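Local coordinates for protein GCN5-related N-acetyltransferase (PDB 4MY0) that binds a coenzyme A ligand in its GCN5-related acetyltransferase fold and probably transfers the acetyl group of acetyl-CoA to amines, perhaps of aminoglycosides, at residues L10-E15 with R52-V57; A66-F71 with A83-V88; L103-L108 with R130-E135. All coordinates share one frame; numbering follows the deposited sequence.

Interaction 1: residues L10-E15 with R52-V57; sequences LVDITE and RFLGVV
Three backbone hydrogen bonds hold strand 10-12 and the residue after it antiparallel to strand 53-57. V11 and G55 form the hydrogen-bonded pair: V11 N reaches G55 O at 2.7 Å and G55 N bonds back to V11 O, both nearly straight but with the donor lifted above the carbonyl plane. I13 N adds the third bond, to F53 O at 2.9 Å. L10 with V56 and D12 with L54 are the flanking non-hydrogen-bonded pairs.

This is the N-terminal edge of the GNAT sheet, where, after two helices, strand 53-58 returns beside the first strand, 8-12. On the face of V11 and G55, the side chains of V11 and V57 cross at about a right angle, CG1 of V11 lying 3.9 Å from CG2 of V57. I13 fills the same side: its CG1 runs over the L54 carbonyl, CD1 comes to 3.9 Å from CA of glycine G55, and CG2 sits over the rim of one F53 ring face; L18 and V21 of helix 18-26 cover both side chains. On the other face D12 and L54 lie alongside, OD1 of D12 3.3 Å from CD2 of L54, while the carboxylate is salt-bridged to R110 of helix 99-113.

Interaction 2: residues A66-F71 with A83-V88; sequences ARIWDF and AGIAGV. With AC8 ([(2R,3R,4R,5R)-5-(6-amino-9H-purin-9-yl)-3,4-bis(phosphonooxy)tetrahydrofuran-2-yl]methyl (3R)-3-hydroxy-2,2-dimethyl-4-oxo-4-({3-oxo-3-[(2-sulfanylethyl)amino]propyl}amino)butyl dihydrogen diphosphate), chain L.
Strands 66-71 and 83-88 are antiparallel neighbours in the long β-hairpin of the GNAT domain, joined by a backbone ladder; on one face the small A86 and G84 sit opposite R67 and W69. R67 and A86 exchange two bonds, the one from R67 N to A86 O (3.0 Å) running almost along the C=O axis. W69 and G84 form the next hydrogen-bonded pair, each N-H aimed at an in-plane lone pair of the opposite carbonyl, with W69 N to G84 O at 2.8 Å.

On that face the A86 methyl lies at the indole edge, 3.7 Å from W69 NE1, and the R67 chain, bent at chi3 (142°), places its guanidinium so that A86 CB lies over one face, toward the rim. F71 packs on glycine G84, CD2 3.8 Å from its CA. On the other face I68, A83 and I85 make an aliphatic patch, CG2 of I68 meeting CB of A83 at 3.8 Å, and helix 99-113 packs on it.

As in other GNAT enzymes, the second hairpin strand contributes a backbone carbonyl to the pantetheine arm. At G87 (phi 55°) the strand is locally distorted, so that A66 lies nearest V88, consistent with the bulge of the fourth GNAT strand. V88 O accepts a hydrogen bond from amide N4P of AC8 at 2.8 Å, and CG1 of V88 touches its CDP methyl.

Interaction 3: residues L103-L108 with R130-E135; sequences LMRGVL and RHLGYE. With AC8 ([(2R,3R,4R,5R)-5-(6-amino-9H-purin-9-yl)-3,4-bis(phosphonooxy)tetrahydrofuran-2-yl]methyl (3R)-3-hydroxy-2,2-dimethyl-4-oxo-4-({3-oxo-3-[(2-sulfanylethyl)amino]propyl}amino)butyl dihydrogen diphosphate), chain L.
L132, at the C-terminal end of 126-131, packs against helix 99-113. From CB, its CG stands anti to the carbonyl carbon (chi1 -71°), and the two methyls beyond it part. CD1 presses on M104, a selenomethionine, at 3.4 Å from its CB, tighter than usual van der Waals contact, and lies 3.9 Å from its CG. CD2 spreads the other way, to CG of R105 at 3.8 Å. Both neighbours cross the leucine at about a right angle.

Deeper in, the bent chain of M104 brings its methyl CE to 4.1 Å from CE2 of Y134. L108 meets this tyrosine tip to tip, with CD2 3.3 Å from OH; the buried hydroxyl is hydrogen-bonded to S119. G133, with phi 109°, turns the chain between L132 and Y134. R130 grips E135 side-on through NE and NH2, one to each carboxylate oxygen, and it also bonds to backbone carbonyls of the third subunit.

H131, next to L132, gives NE2 to the phosphate oxygen O9A of AC8 at 2.9 Å. The turn is a Schellman motif ending a helix whose last residues help hold the coenzyme A ligand of a GNAT domain.

From the N terminus, interaction 1 comes first, closing a mostly helical loop of 36 residues to set the first strand beside strand 53-58. The chain then turns directly into strand 61-75, and interaction 2 closes the hairpin, by a short connection, with strand 78-90. Interaction 3 follows, returning the end of helix 126-131 to helix 99-113. The three are in series, and none encloses or crosses another. Interactions 1 and 2 share a sheet, joined by L54 N to A66 O. Helix 99-113 ties in both: L54 packs on V107, A66 on L103, and I85 on V107. Y134 of interaction 3 also packs on I85. AC8 touches interactions 2 and 3, at V88 and H131.

Interaction 1: residues L10-E15 with R52-V57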
# COMPACT_ATOMS: atom_id res chain seq x y z
N LEU C 10 -10.29 43.71 14.94
CA LEU C 10 -9.07 43.50 14.19
C LEU C 10 -7.96 44.21 14.95
O LEU C 10 -8.17 45.29 15.47
CB LEU C 10 -9.24 44.12 12.82
CG LEU C 10 -8.03 44.05 11.91
CD1 LEU C 10 -7.96 42.66 11.34
CD2 LEU C 10 -8.12 45.13 10.82
N VAL C 11 -6.78 43.60 15.04
CA VAL C 11 -5.65 44.27 15.68
C VAL C 11 -4.38 43.99 14.90
O VAL C 11 -4.37 43.13 14.00
CB VAL C 11 -5.40 43.77 17.11
CG1 VAL C 11 -6.54 44.13 18.03
CG2 VAL C 11 -5.14 42.25 17.09
N ASP C 12 -3.32 44.71 15.24
CA ASP C 12 -1.97 44.36 14.82
C ASP C 12 -1.40 43.45 15.90
O ASP C 12 -1.37 43.82 17.08
CB ASP C 12 -1.09 45.62 14.71
CG ASP C 12 -1.36 46.43 13.44
OD1 ASP C 12 -2.32 46.11 12.70
OD2 ASP C 12 -0.61 47.39 13.17
N ILE C 13 -0.99 42.25 15.51
CA ILE C 13 -0.43 41.28 16.45
C ILE C 13 0.89 41.82 16.99
O ILE C 13 1.73 42.30 16.23
CB ILE C 13 -0.19 39.90 15.76
CG1 ILE C 13 -1.53 39.22 15.47
CG2 ILE C 13 0.68 39.00 16.63
CD1 ILE C 13 -2.29 38.84 16.74
N THR C 14 1.05 41.77 18.31
CA THR C 14 2.31 42.16 18.94
C THR C 14 3.16 40.94 19.29
O THR C 14 2.68 39.81 19.26
CB THR C 14 2.07 42.97 20.21
OG1 THR C 14 1.33 42.18 21.14
CG2 THR C 14 1.29 44.24 19.89
N GLU C 15 4.42 41.19 19.65
CA GLU C 15 5.37 40.14 19.97
C GLU C 15 4.92 39.26 21.15
O GLU C 15 5.15 38.05 21.16
CB GLU C 15 6.75 40.75 20.26
CG GLU C 15 7.84 39.73 20.58
CD GLU C 15 9.24 40.25 20.28
OE1 GLU C 15 9.38 41.44 19.91
OE2 GLU C 15 10.20 39.46 20.40
N ARG C 52 3.04 43.64 9.28
CA ARG C 52 2.52 42.63 8.36
C ARG C 52 2.03 41.37 9.09
O ARG C 52 2.04 40.26 8.52
CB ARG C 52 3.57 42.30 7.29
CG ARG C 52 3.82 43.45 6.28
CD ARG C 52 5.21 43.37 5.64
NE ARG C 52 5.64 41.98 5.51
CZ ARG C 52 6.86 41.54 5.79
NH1 ARG C 52 7.80 42.37 6.19
NH2 ARG C 52 7.13 40.25 5.65
N PHE C 53 1.57 41.54 10.33
CA PHE C 53 0.98 40.44 11.09
C PHE C 53 -0.34 40.91 11.71
O PHE C 53 -0.35 41.67 12.70
CB PHE C 53 1.94 39.98 12.20
CG PHE C 53 1.84 38.51 12.53
CD1 PHE C 53 2.98 37.78 12.83
CD2 PHE C 53 0.60 37.86 12.53
CE1 PHE C 53 2.90 36.42 13.13
CE2 PHE C 53 0.51 36.50 12.83
CZ PHE C 53 1.67 35.77 13.12
N LEU C 54 -1.46 40.48 11.13
CA LEU C 54 -2.77 40.92 11.59
C LEU C 54 -3.47 39.84 12.40
O LEU C 54 -3.21 38.65 12.23
CB LEU C 54 -3.64 41.35 10.41
CG LEU C 54 -3.15 42.64 9.74
CD1 LEU C 54 -3.87 42.85 8.46
CD2 LEU C 54 -3.38 43.82 10.64
N GLY C 55 -4.36 40.26 13.30
CA GLY C 55 -5.13 39.30 14.06
C GLY C 55 -6.51 39.81 14.41
O GLY C 55 -6.82 41.00 14.19
N VAL C 56 -7.35 38.92 14.92
CA VAL C 56 -8.62 39.31 15.51
C VAL C 56 -8.58 38.93 16.99
O VAL C 56 -8.16 37.81 17.31
CB VAL C 56 -9.81 38.62 14.84
CG1 VAL C 56 -11.09 38.89 15.65
CG2 VAL C 56 -9.97 39.12 13.41
N VAL C 57 -8.98 39.84 17.88
CA VAL C 57 -9.14 39.47 19.28
C VAL C 57 -10.61 39.53 19.70
O VAL C 57 -11.42 40.19 19.05
CB VAL C 57 -8.32 40.34 20.27
CG1 VAL C 57 -6.83 40.21 20.01
CG2 VAL C 57 -8.79 41.81 20.22

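Interaction 2: residues A66-F71 with A83-V88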
# COMPACT_ATOMS: atom_id res chain seq x y z
N ALA C 66 -3.25 36.20 10.71
CA ALA C 66 -2.77 36.01 9.34
C ALA C 66 -1.58 36.91 9.15
O ALA C 66 -1.49 37.97 9.79
CB ALA C 66 -3.85 36.36 8.33
N ARG C 67 -0.66 36.50 8.29
CA ARG C 67 0.49 37.36 8.01
C ARG C 67 0.67 37.62 6.52
O ARG C 67 0.13 36.91 5.67
CB ARG C 67 1.77 36.82 8.66
CG ARG C 67 2.21 35.47 8.16
CD ARG C 67 3.16 34.78 9.14
NE ARG C 67 2.89 33.34 9.19
CZ ARG C 67 3.54 32.42 8.48
NH1 ARG C 67 3.19 31.15 8.60
NH2 ARG C 67 4.54 32.77 7.67
N ILE C 68 1.43 38.67 6.22
CA ILE C 68 1.64 39.11 4.86
C ILE C 68 3.12 39.08 4.49
O ILE C 68 3.90 39.84 5.05
CB ILE C 68 1.14 40.56 4.71
CG1 ILE C 68 -0.32 40.66 5.14
CG2 ILE C 68 1.30 41.07 3.27
CD1 ILE C 68 -0.84 42.08 5.14
N TRP C 69 3.50 38.22 3.55
CA TRP C 69 4.86 38.27 3.00
C TRP C 69 5.00 39.45 2.06
O TRP C 69 4.11 39.69 1.22
CB TRP C 69 5.17 37.00 2.20
CG TRP C 69 5.44 35.78 3.01
CD1 TRP C 69 4.56 34.77 3.30
CD2 TRP C 69 6.68 35.41 3.62
NE1 TRP C 69 5.18 33.81 4.06
CE2 TRP C 69 6.48 34.18 4.27
CE3 TRP C 69 7.94 36.01 3.68
CZ2 TRP C 69 7.50 33.54 4.97
CZ3 TRP C 69 8.95 35.38 4.38
CH2 TRP C 69 8.73 34.15 5.01
N ASP C 70 6.11 40.18 2.17
CA ASP C 70 6.42 41.27 1.25
C ASP C 70 7.15 40.73 0.02
O ASP C 70 8.37 40.85 -0.11
CB ASP C 70 7.28 42.34 1.95
CG ASP C 70 8.50 41.75 2.64
OD1 ASP C 70 8.43 40.57 3.08
OD2 ASP C 70 9.52 42.46 2.75
N PHE C 71 6.40 40.11 -0.89
CA PHE C 71 6.99 39.50 -2.08
C PHE C 71 7.03 40.50 -3.22
O PHE C 71 6.45 41.58 -3.13
CB PHE C 71 6.15 38.34 -2.57
CG PHE C 71 6.23 37.10 -1.73
CD1 PHE C 71 7.45 36.65 -1.23
CD2 PHE C 71 5.08 36.36 -1.47
CE1 PHE C 71 7.51 35.48 -0.47
CE2 PHE C 71 5.13 35.19 -0.71
CZ PHE C 71 6.35 34.75 -0.20
N ALA C 83 1.38 40.97 -2.19
CA ALA C 83 1.13 40.60 -0.80
C ALA C 83 0.83 39.11 -0.70
O ALA C 83 -0.28 38.67 -1.04
CB ALA C 83 -0.03 41.40 -0.24
N GLY C 84 1.78 38.32 -0.22
CA GLY C 84 1.56 36.88 -0.13
C GLY C 84 0.96 36.50 1.22
O GLY C 84 1.63 36.63 2.24
N ILE C 85 -0.29 36.05 1.22
CA ILE C 85 -1.00 35.81 2.47
C ILE C 85 -0.68 34.41 3.00
O ILE C 85 -0.77 33.43 2.25
CB ILE C 85 -2.54 35.98 2.30
CG1 ILE C 85 -2.86 37.23 1.46
CG2 ILE C 85 -3.26 36.04 3.68
CD1 ILE C 85 -2.16 38.55 1.93
N ALA C 86 -0.28 34.32 4.27
CA ALA C 86 0.12 33.03 4.86
C ALA C 86 -0.39 32.85 6.28
O ALA C 86 -0.71 33.82 6.97
CB ALA C 86 1.64 32.87 4.84
N GLY C 87 -0.44 31.60 6.72
CA GLY C 87 -0.82 31.26 8.08
C GLY C 87 -2.17 31.82 8.48
O GLY C 87 -2.31 32.38 9.57
N VAL C 88 -3.17 31.69 7.61
CA VAL C 88 -4.51 32.15 7.97
C VAL C 88 -5.16 31.15 8.93
O VAL C 88 -5.44 30.02 8.53
CB VAL C 88 -5.41 32.33 6.73
CG1 VAL C 88 -6.76 33.00 7.14
CG2 VAL C 88 -4.69 33.20 5.71
N1A AC8 L . -15.58 24.56 4.10
O1A AC8 L . -15.59 34.30 7.62
P1A AC8 L . -16.09 32.88 7.81
C1B AC8 L . -17.08 29.45 4.34
S1P AC8 L . -5.84 28.98 3.91
C2A AC8 L . -16.46 25.21 3.32
O2A AC8 L . -17.00 32.60 8.97
P2A AC8 L . -13.97 31.40 9.08
C2B AC8 L . -18.24 29.94 5.17
O2B AC8 L . -19.37 29.08 4.99
O2C AC8 L . -20.92 30.19 6.63
C2P AC8 L . -6.95 28.66 5.32
N3A AC8 L . -16.74 26.50 3.53
O3A AC8 L . -14.79 31.95 7.81
C3B AC8 L . -18.46 31.34 4.59
O3B AC8 L . -19.17 31.22 3.35
P3B AC8 L . -20.76 31.49 3.14
O3C AC8 L . -19.63 28.13 7.27
C3P AC8 L . -6.00 28.06 6.33
C4A AC8 L . -16.12 27.17 4.54
O4A AC8 L . -13.94 32.47 10.15
C4B AC8 L . -17.08 31.81 4.18
O4B AC8 L . -16.29 30.62 4.08
O4C AC8 L . -21.50 27.94 5.58
P4C AC8 L . -20.44 28.82 6.20
N4P AC8 L . -6.55 27.63 7.61
C5A AC8 L . -15.20 26.52 5.35
O5A AC8 L . -14.47 30.02 9.39
C5B AC8 L . -16.44 32.75 5.20
O5B AC8 L . -16.84 32.33 6.50
C5P AC8 L . -7.33 26.59 7.88
O5P AC8 L . -7.76 25.86 6.99
C6A AC8 L . -14.93 25.18 5.11
N6A AC8 L . -14.03 24.50 5.87
O6A AC8 L . -12.50 31.26 8.44
C6P AC8 L . -7.63 26.35 9.35
N7A AC8 L . -14.75 27.41 6.27
O7A AC8 L . -21.50 30.72 4.21
C7P AC8 L . -9.01 25.77 9.66
C8A AC8 L . -15.37 28.59 6.02
O8A AC8 L . -20.90 33.00 3.25
N8P AC8 L . -10.01 26.79 9.31
N9A AC8 L . -16.21 28.43 4.98
O9A AC8 L . -21.00 30.94 1.75
C9P AC8 L . -10.07 28.05 9.71
O9P AC8 L . -9.24 28.50 10.49
CAP AC8 L . -11.20 28.94 9.21
OAP AC8 L . -12.42 28.20 9.16
CBP AC8 L . -10.96 29.52 7.81
CCP AC8 L . -12.21 30.31 7.40
CDP AC8 L . -9.76 30.47 7.83
CEP AC8 L . -10.72 28.43 6.78

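Interaction 3: residues L103-L108 with R130-E135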
# COMPACT_ATOMS: atom_id res chain seq x y z
N LEU C 103 -10.95 39.28 9.43
CA LEU C 103 -9.50 39.22 9.40
C LEU C 103 -8.98 39.55 8.00
O LEU C 103 -8.11 40.39 7.83
CB LEU C 103 -9.03 37.80 9.72
CG LEU C 103 -7.68 37.50 10.38
CD1 LEU C 103 -7.13 36.15 9.93
CD2 LEU C 103 -6.65 38.60 10.23
N MSE C 104 -9.50 38.84 7.01
CA MSE C 104 -8.98 38.96 5.64
C MSE C 104 -9.27 40.34 5.02
O MSE C 104 -8.46 40.87 4.25
CB MSE C 104 -9.55 37.85 4.77
CG MSE C 104 -8.95 36.46 5.05
SE MSE C 104 -7.01 36.50 4.65
CE MSE C 104 -7.11 37.26 2.83
N ARG C 105 -10.41 40.94 5.37
CA ARG C 105 -10.65 42.32 4.93
C ARG C 105 -9.61 43.26 5.52
O ARG C 105 -9.14 44.17 4.83
CB ARG C 105 -12.06 42.77 5.28
CG ARG C 105 -13.11 42.10 4.40
CD ARG C 105 -14.52 42.49 4.78
NE ARG C 105 -15.48 41.58 4.15
CZ ARG C 105 -16.31 40.80 4.83
NH1 ARG C 105 -16.32 40.82 6.15
NH2 ARG C 105 -17.16 40.00 4.17
N GLY C 106 -9.23 43.04 6.78
CA GLY C 106 -8.17 43.82 7.40
C GLY C 106 -6.85 43.56 6.69
O GLY C 106 -6.05 44.47 6.50
N VAL C 107 -6.64 42.31 6.29
CA VAL C 107 -5.43 41.94 5.56
C VAL C 107 -5.34 42.64 4.19
O VAL C 107 -4.28 43.18 3.82
CB VAL C 107 -5.31 40.41 5.39
CG1 VAL C 107 -4.30 40.06 4.32
CG2 VAL C 107 -4.93 39.75 6.71
N LEU C 108 -6.44 42.64 3.45
CA LEU C 108 -6.46 43.32 2.16
C LEU C 108 -6.23 44.81 2.33
O LEU C 108 -5.52 45.44 1.54
CB LEU C 108 -7.79 43.10 1.45
CG LEU C 108 -8.07 41.69 0.94
CD1 LEU C 108 -9.36 41.68 0.13
CD2 LEU C 108 -6.92 41.15 0.11
N ARG C 130 -12.78 33.10 -2.47
CA ARG C 130 -13.59 33.52 -3.61
C ARG C 130 -14.60 34.61 -3.20
O ARG C 130 -14.82 35.54 -3.95
CB ARG C 130 -14.30 32.31 -4.24
CG ARG C 130 -13.35 31.45 -5.07
CD ARG C 130 -14.04 30.23 -5.69
NE ARG C 130 -13.17 29.68 -6.73
CZ ARG C 130 -13.12 28.40 -7.07
NH1 ARG C 130 -13.90 27.53 -6.44
NH2 ARG C 130 -12.30 27.99 -8.03
N HIS C 131 -15.20 34.47 -2.02
CA HIS C 131 -16.09 35.51 -1.50
C HIS C 131 -15.36 36.85 -1.37
O HIS C 131 -15.95 37.91 -1.57
CB HIS C 131 -16.66 35.10 -0.14
CG HIS C 131 -17.80 34.13 -0.22
ND1 HIS C 131 -18.78 34.22 -1.19
CD2 HIS C 131 -18.12 33.06 0.55
CE1 HIS C 131 -19.65 33.23 -1.02
NE2 HIS C 131 -19.27 32.52 0.03
N LEU C 132 -14.07 36.80 -1.06
CA LEU C 132 -13.27 38.02 -0.91
C LEU C 132 -12.67 38.51 -2.23
O LEU C 132 -12.00 39.55 -2.26
CB LEU C 132 -12.14 37.80 0.09
CG LEU C 132 -12.62 37.69 1.53
CD1 LEU C 132 -11.65 36.85 2.31
CD2 LEU C 132 -12.75 39.07 2.15
N GLY C 133 -12.87 37.75 -3.31
CA GLY C 133 -12.43 38.22 -4.61
C GLY C 133 -11.24 37.52 -5.23
O GLY C 133 -10.84 37.88 -6.33
N TYR C 134 -10.67 36.52 -4.56
CA TYR C 134 -9.54 35.80 -5.12
C TYR C 134 -10.01 34.77 -6.15
O TYR C 134 -11.13 34.25 -6.04
CB TYR C 134 -8.77 35.05 -4.02
CG TYR C 134 -7.92 35.92 -3.12
CD1 TYR C 134 -6.54 35.99 -3.29
CD2 TYR C 134 -8.49 36.64 -2.06
CE1 TYR C 134 -5.74 36.77 -2.44
CE2 TYR C 134 -7.71 37.41 -1.21
CZ TYR C 134 -6.33 37.48 -1.40
OH TYR C 134 -5.54 38.26 -0.57
N GLU C 135 -9.17 34.45 -7.12
CA GLU C 135 -9.45 33.32 -8.02
C GLU C 135 -8.15 32.63 -8.37
O GLU C 135 -7.08 33.25 -8.28
CB GLU C 135 -10.19 33.78 -9.29
CG GLU C 135 -10.82 32.63 -10.11
CD GLU C 135 -11.50 31.58 -9.22
OE1 GLU C 135 -10.86 30.53 -8.94
OE2 GLU C 135 -12.65 31.81 -8.78
N1A AC8 L . -15.58 24.56 4.10
O1A AC8 L . -15.59 34.30 7.62
P1A AC8 L . -16.09 32.88 7.81
C1B AC8 L . -17.08 29.45 4.34
S1P AC8 L . -5.84 28.98 3.91
C2A AC8 L . -16.46 25.21 3.32
O2A AC8 L . -17.00 32.60 8.97
P2A AC8 L . -13.97 31.40 9.08
C2B AC8 L . -18.24 29.94 5.17
O2B AC8 L . -19.37 29.08 4.99
O2C AC8 L . -20.92 30.19 6.63
C2P AC8 L . -6.95 28.66 5.32
N3A AC8 L . -16.74 26.50 3.53
O3A AC8 L . -14.79 31.95 7.81
C3B AC8 L . -18.46 31.34 4.59
O3B AC8 L . -19.17 31.22 3.35
P3B AC8 L . -20.76 31.49 3.14
O3C AC8 L . -19.63 28.13 7.27
C3P AC8 L . -6.00 28.06 6.33
C4A AC8 L . -16.12 27.17 4.54
O4A AC8 L . -13.94 32.47 10.15
C4B AC8 L . -17.08 31.81 4.18
O4B AC8 L . -16.29 30.62 4.08
O4C AC8 L . -21.50 27.94 5.58
P4C AC8 L . -20.44 28.82 6.20
N4P AC8 L . -6.55 27.63 7.61
C5A AC8 L . -15.20 26.52 5.35
O5A AC8 L . -14.47 30.02 9.39
C5B AC8 L . -16.44 32.75 5.20
O5B AC8 L . -16.84 32.33 6.50
C5P AC8 L . -7.33 26.59 7.88
O5P AC8 L . -7.76 25.86 6.99
C6A AC8 L . -14.93 25.18 5.11
N6A AC8 L . -14.03 24.50 5.87
O6A AC8 L . -12.50 31.26 8.44
C6P AC8 L . -7.63 26.35 9.35
N7A AC8 L . -14.75 27.41 6.27
O7A AC8 L . -21.50 30.72 4.21
C7P AC8 L . -9.01 25.77 9.66
C8A AC8 L . -15.37 28.59 6.02
O8A AC8 L . -20.90 33.00 3.25
N8P AC8 L . -10.01 26.79 9.31
N9A AC8 L . -16.21 28.43 4.98
O9A AC8 L . -21.00 30.94 1.75
C9P AC8 L . -10.07 28.05 9.71
O9P AC8 L . -9.24 28.50 10.49
CAP AC8 L . -11.20 28.94 9.21
OAP AC8 L . -12.42 28.20 9.16
CBP AC8 L . -10.96 29.52 7.81
CCP AC8 L . -12.21 30.31 7.40
CDP AC8 L . -9.76 30.47 7.83
CEP AC8 L . -10.72 28.43 6.78